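Local atomic coordinates of probable TonB-dependent siderophore receptor PiuA (Acinetobacter baumannii, PDB entry 5FP1), a protein that probably binds iron-chelating siderophores at the outer membrane as the first step of iron uptake, and may bind ferric enterobactin with micromolar affinity. Residues S232-W237 with K247-K252; W301-D306 with A698-T703. All coordinates share one frame; numbering follows the deposited sequence.

Contact 1 (S232-W237 with K247-K252); sequences SGIPYW and KPAEVK
Y236 and P248 form an antiparallel, non-hydrogen-bonded beta pair, framed by two backbone bonds: A249 N to P235 O (2.9 Å) and W237 N to K247 O (3.1 Å). The chain turns a corner at K247, and the touching parts run 116° apart. One water bridges the two backbones, donating to W237 O and accepting from K247 N.

The side chains gather at I234. I234 points toward the other segment, and CG2, anti to the backbone N, does the touching. There CG2 meets P248 CB at 3.8 Å, the two side chains crossing at about a right angle. The same methyl faces V251 CG2 at 4.1 Å, tip to tip. A249 CB comes within 3.5 Å of P235 O and also touches CB of W237. The Y236 ring turns its edge to the K247–P248 peptide, and its hydroxyl bonds to Y697 O.

A249 O accepts a hydrogen bond from R691. F693 of strand 693-696 covers I234 and P248, and V660 of strand 659-673 also touches P248. P235 also packs on P304. The 247-252 loop is thus tied to strand 234-238 between the small sheet and barrel strands 284-304 and 659-673.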
loop_
_atom_site.group_PDB
_atom_site.type_symbol
_atom_site.label_atom_id
_atom_site.label_comp_id
_atom_site.label_asym_id
_atom_site.label_seq_id
_atom_site.Cartn_x
_atom_site.Cartn_y
_atom_site.Cartn_z
ATOM N N SER A 232 -5.086 17.283 5.512
ATOM C CA SER A 232 -3.875 18.054 5.588
ATOM C C SER A 232 -2.985 17.301 6.579
ATOM O O SER A 232 -2.967 16.063 6.625
ATOM C CB SER A 232 -4.184 19.483 6.063
ATOM O OG SER A 232 -3.028 20.323 6.069
ATOM N N GLY A 233 -2.247 18.026 7.385
ATOM C CA GLY A 233 -1.413 17.407 8.393
ATOM C C GLY A 233 -1.092 18.395 9.496
ATOM O O GLY A 233 -1.687 19.474 9.545
ATOM N N ILE A 234 -0.154 18.020 10.363
ATOM C CA ILE A 234 0.298 18.866 11.471
ATOM C C ILE A 234 1.764 19.213 11.231
ATOM O O ILE A 234 2.603 18.313 10.970
ATOM C CB ILE A 234 0.106 18.181 12.828
ATOM C CG1 ILE A 234 -1.338 17.726 13.009
ATOM C CG2 ILE A 234 0.559 19.092 13.972
ATOM C CD1 ILE A 234 -2.377 18.842 12.965
ATOM N N PRO A 235 2.082 20.513 11.233
ATOM C CA PRO A 235 3.446 20.928 10.863
ATOM C C PRO A 235 4.462 20.551 11.936
ATOM O O PRO A 235 4.135 20.612 13.119
ATOM C CB PRO A 235 3.336 22.450 10.776
ATOM C CG PRO A 235 2.225 22.797 11.729
ATOM C CD PRO A 235 1.261 21.655 11.676
ATOM N N TYR A 236 5.685 20.213 11.537
ATOM C CA TYR A 236 6.762 19.983 12.520
ATOM C C TYR A 236 7.136 21.331 13.141
ATOM O O TYR A 236 7.226 22.356 12.428
ATOM C CB TYR A 236 8.021 19.458 11.851
ATOM C CG TYR A 236 7.899 18.071 11.222
ATOM C CD1 TYR A 236 7.615 16.951 11.999
ATOM C CD2 TYR A 236 8.095 17.887 9.866
ATOM C CE1 TYR A 236 7.488 15.686 11.429
ATOM C CE2 TYR A 236 8.017 16.623 9.303
ATOM C CZ TYR A 236 7.704 15.536 10.078
ATOM O OH TYR A 236 7.638 14.293 9.476
ATOM N N TRP A 237 7.395 21.328 14.448
ATOM C CA TRP A 237 7.858 22.539 15.105
ATOM C C TRP A 237 8.639 22.233 16.369
ATOM O O TRP A 237 8.254 21.374 17.168
ATOM C CB TRP A 237 6.682 23.483 15.441
ATOM C CG TRP A 237 7.141 24.896 15.763
ATOM C CD1 TRP A 237 7.139 25.514 16.996
ATOM C CD2 TRP A 237 7.745 25.818 14.858
ATOM N NE1 TRP A 237 7.672 26.783 16.896
ATOM C CE2 TRP A 237 8.052 27.000 15.601
ATOM C CE3 TRP A 237 8.017 25.794 13.488
ATOM C CZ2 TRP A 237 8.629 28.097 15.025
ATOM C CZ3 TRP A 237 8.598 26.903 12.916
ATOM C CH2 TRP A 237 8.917 28.037 13.697
ATOM N N LYS A 247 9.086 17.196 16.515
ATOM C CA LYS A 247 7.854 16.485 16.472
ATOM C C LYS A 247 6.779 17.413 15.946
ATOM O O LYS A 247 6.989 18.625 15.825
ATOM C CB LYS A 247 7.482 16.034 17.868
ATOM C CG LYS A 247 8.321 14.875 18.350
ATOM C CD LYS A 247 8.019 14.529 19.800
ATOM C CE LYS A 247 8.252 15.719 20.722
ATOM N NZ LYS A 247 7.803 15.412 22.109
ATOM N N PRO A 248 5.611 16.861 15.662
ATOM C CA PRO A 248 4.534 17.739 15.241
ATOM C C PRO A 248 4.163 18.795 16.326
ATOM O O PRO A 248 4.295 18.537 17.515
ATOM C CB PRO A 248 3.380 16.771 14.988
ATOM C CG PRO A 248 4.041 15.472 14.659
ATOM C CD PRO A 248 5.244 15.437 15.551
ATOM N N ALA A 249 3.740 19.971 15.878
ATOM C CA ALA A 249 3.344 21.056 16.751
ATOM C C ALA A 249 2.352 20.597 17.791
ATOM O O ALA A 249 1.485 19.753 17.531
ATOM C CB ALA A 249 2.747 22.195 15.928
ATOM N N GLU A 250 2.460 21.179 18.977
ATOM C CA GLU A 250 1.502 20.895 20.066
ATOM C C GLU A 250 0.258 21.755 19.880
ATOM O O GLU A 250 0.192 22.894 20.382
ATOM C CB GLU A 250 2.172 21.222 21.413
ATOM C CG GLU A 250 3.365 20.322 21.684
ATOM C CD GLU A 250 2.936 18.876 21.959
ATOM O OE1 GLU A 250 1.740 18.633 22.235
ATOM O OE2 GLU A 250 3.798 17.977 21.898
ATOM N N VAL A 251 -0.695 21.233 19.113
ATOM C CA VAL A 251 -1.955 21.884 18.849
ATOM C C VAL A 251 -3.046 20.891 19.168
ATOM O O VAL A 251 -2.789 19.690 19.329
ATOM C CB VAL A 251 -2.088 22.340 17.388
ATOM C CG1 VAL A 251 -1.012 23.361 17.075
ATOM C CG2 VAL A 251 -1.947 21.143 16.446
ATOM N N LYS A 252 -4.262 21.397 19.285
ATOM C CA LYS A 252 -5.385 20.564 19.700
ATOM C C LYS A 252 -5.570 19.357 18.775
ATOM O O LYS A 252 -5.468 19.470 17.555
ATOM C CB LYS A 252 -6.661 21.372 19.689
ATOM C CG LYS A 252 -7.821 20.711 20.416
ATOM C CD LYS A 252 -9.067 21.589 20.357
ATOM C CE LYS A 252 -10.250 20.885 21.001
ATOM N NZ LYS A 252 -11.457 21.761 21.027
HETATM O O HOH W 1 9.418 19.324 18.422
HETATM O O HOH W 2 6.133 20.183 18.659
#

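Contact 2 (W301-D306 with A698-T703); sequences WTNPDD and ASHYAT. With PO4 (phosphate ion), chain B.
H700 meets N303 and D306, and Y701 meets W301 and P304, with no direct hydrogen bond between the segments.

The polar contacts centre on the H700 ring. D306 OD1 sits over one face, offset toward the rim, 3.2 Å from H700 CE1. S699 OG lies over the opposite face. In the crystal both ring nitrogens are hydrogen-bonded: ND1 with S307 OG, and NE2 donating in plane to O3 of a phosphate ion at 2.9 Å, with an N-H...O angle of 163°. The phosphate probably comes from the crystallisation liquor. D306 OD1 is also 2.8 Å from phosphate O2, while D306 OD2 forms a salt bridge with R319. N303 crosses H700 at about a right angle, its ND2 3.5 Å from H700 CD2. The amide plane is 52° from the ring.

A single water joins the backbones, donating to P304 O and H700 O.

The fold is the TonB-dependent receptor: a beta-barrel filled by a plug. Strand 284-304 is a barrel strand, and strand 701-704 pairs with strand 234-238 in a small separate sheet. Y701 OH hydrogen-bonds to G75 O of the plug.

Aromatic and apolar contacts follow Y701. P304 CG packs on Y701 CB at 3.5 Å, the side chains crossing at about a right angle. W301 CH2 approaches Y701 OH at 3.2 Å. The two six-membered rings lie oblique, with planes 64° apart.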
loop_
_atom_site.group_PDB
_atom_site.type_symbol
_atom_site.label_atom_id
_atom_site.label_comp_id
_atom_site.label_asym_id
_atom_site.label_seq_id
_atom_site.Cartn_x
_atom_site.Cartn_y
_atom_site.Cartn_z
ATOM N N TRP A 301 -4.590 19.814 -2.253
ATOM C CA TRP A 301 -4.586 19.670 -0.801
ATOM C C TRP A 301 -3.517 20.560 -0.169
ATOM O O TRP A 301 -2.637 21.112 -0.869
ATOM C CB TRP A 301 -4.469 18.197 -0.334
ATOM C CG TRP A 301 -3.225 17.584 -0.676
ATOM C CD1 TRP A 301 -2.918 16.941 -1.859
ATOM C CD2 TRP A 301 -2.023 17.551 0.120
ATOM N NE1 TRP A 301 -1.607 16.540 -1.840
ATOM C CE2 TRP A 301 -1.040 16.889 -0.639
ATOM C CE3 TRP A 301 -1.684 18.036 1.389
ATOM C CZ2 TRP A 301 0.267 16.683 -0.161
ATOM C CZ3 TRP A 301 -0.399 17.823 1.863
ATOM C CH2 TRP A 301 0.564 17.172 1.086
ATOM N N THR A 302 -3.614 20.709 1.147
ATOM C CA THR A 302 -2.824 21.692 1.865
ATOM C C THR A 302 -1.686 21.098 2.651
ATOM O O THR A 302 -1.890 20.244 3.524
ATOM C CB THR A 302 -3.705 22.502 2.839
ATOM O OG1 THR A 302 -4.691 23.214 2.093
ATOM C CG2 THR A 302 -2.859 23.468 3.627
ATOM N N ASN A 303 -0.485 21.594 2.368
ATOM C CA ASN A 303 0.681 21.385 3.228
ATOM C C ASN A 303 0.646 22.489 4.316
ATOM O O ASN A 303 0.637 23.682 3.990
ATOM C CB ASN A 303 1.944 21.440 2.357
ATOM C CG ASN A 303 3.263 21.497 3.146
ATOM O OD1 ASN A 303 3.325 21.864 4.329
ATOM N ND2 ASN A 303 4.341 21.206 2.440
ATOM N N PRO A 304 0.581 22.097 5.602
ATOM C CA PRO A 304 0.459 23.105 6.677
ATOM C C PRO A 304 1.790 23.866 6.906
ATOM O O PRO A 304 2.707 23.383 7.576
ATOM C CB PRO A 304 0.070 22.260 7.889
ATOM C CG PRO A 304 0.804 20.969 7.650
ATOM C CD PRO A 304 0.667 20.733 6.156
ATOM N N ASP A 305 1.877 25.018 6.254
ATOM C CA ASP A 305 2.938 26.026 6.389
ATOM C C ASP A 305 4.222 25.815 5.587
ATOM O O ASP A 305 4.969 26.756 5.406
ATOM C CB ASP A 305 3.289 26.342 7.839
ATOM C CG ASP A 305 3.739 27.796 7.999
ATOM O OD1 ASP A 305 3.030 28.665 7.435
ATOM O OD2 ASP A 305 4.757 28.078 8.694
ATOM N N ASP A 306 4.480 24.600 5.110
ATOM C CA ASP A 306 5.611 24.372 4.193
ATOM C C ASP A 306 6.914 24.885 4.799
ATOM O O ASP A 306 7.744 25.474 4.105
ATOM C CB ASP A 306 5.317 25.069 2.885
ATOM C CG ASP A 306 6.168 24.564 1.730
ATOM O OD1 ASP A 306 6.684 23.447 1.783
ATOM O OD2 ASP A 306 6.277 25.287 0.751
ATOM N N ALA A 698 9.175 13.691 4.818
ATOM C CA ALA A 698 10.614 14.039 4.928
ATOM C C ALA A 698 10.834 15.470 5.391
ATOM O O ALA A 698 11.854 15.796 6.001
ATOM C CB ALA A 698 11.334 13.781 3.589
ATOM N N SER A 699 9.878 16.333 5.084
ATOM C CA SER A 699 9.890 17.691 5.594
ATOM C C SER A 699 8.460 18.179 5.870
ATOM O O SER A 699 7.482 17.536 5.497
ATOM C CB SER A 699 10.619 18.615 4.617
ATOM O OG SER A 699 10.985 19.796 5.299
ATOM N N HIS A 700 8.356 19.294 6.561
ATOM C CA HIS A 700 7.116 20.059 6.674
ATOM C C HIS A 700 6.045 19.566 7.659
ATOM O O HIS A 700 5.570 20.353 8.491
ATOM C CB HIS A 700 6.480 20.282 5.305
ATOM C CG HIS A 700 7.446 20.718 4.249
ATOM N ND1 HIS A 700 8.297 21.793 4.410
ATOM C CD2 HIS A 700 7.678 20.236 3.002
ATOM C CE1 HIS A 700 9.018 21.946 3.315
ATOM N NE2 HIS A 700 8.663 21.015 2.445
ATOM N N TYR A 701 5.617 18.313 7.549
ATOM C CA TYR A 701 4.448 17.866 8.294
ATOM C C TYR A 701 4.376 16.374 8.491
ATOM O O TYR A 701 5.078 15.579 7.834
ATOM C CB TYR A 701 3.158 18.342 7.609
ATOM C CG TYR A 701 2.764 17.491 6.427
ATOM C CD1 TYR A 701 3.315 17.701 5.167
ATOM C CD2 TYR A 701 1.851 16.457 6.576
ATOM C CE1 TYR A 701 2.990 16.874 4.090
ATOM C CE2 TYR A 701 1.476 15.676 5.509
ATOM C CZ TYR A 701 2.041 15.879 4.262
ATOM O OH TYR A 701 1.647 15.052 3.215
ATOM N N ALA A 702 3.517 16.005 9.430
ATOM C CA ALA A 702 3.117 14.627 9.656
ATOM C C ALA A 702 1.605 14.510 9.633
ATOM O O ALA A 702 0.888 15.476 9.891
ATOM C CB ALA A 702 3.636 14.139 10.975
ATOM N N THR A 703 1.108 13.310 9.370
ATOM C CA THR A 703 -0.320 13.095 9.240
ATOM C C THR A 703 -0.831 12.512 10.537
ATOM O O THR A 703 -0.343 11.478 11.001
ATOM C CB THR A 703 -0.633 12.108 8.092
ATOM O OG1 THR A 703 -0.148 12.651 6.861
ATOM C CG2 THR A 703 -2.119 11.831 7.954
HETATM P P PO4 B . 8.726 22.302 -0.727
HETATM O O1 PO4 B . 8.943 23.590 0.039
HETATM O O2 PO4 B . 7.319 21.827 -0.433
HETATM O O3 PO4 B . 9.732 21.238 -0.289
HETATM O O4 PO4 B . 8.877 22.560 -2.216
HETATM O O HOH W 3 5.445 23.072 7.957
#

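Both segments of contact 1 precede those of contact 2 in the sequence, and the two contacts sit close together in the fold, their centres about 9 Å apart. Both reach one three-stranded antiparallel sheet, in which strand 701-704 lies between strands 234-238 and 693-696. The backbone of I234 bonds to that of A702, and Y236 to H700. S232 OG makes a probable hydrogen bond to T302 O. Thus strand 234-238 meets its own following loop in contact 1 and touches both segments of contact 2. Parts distant in sequence are thereby joined next to the barrel strand 284-304, with Y701 extending the connection to the plug.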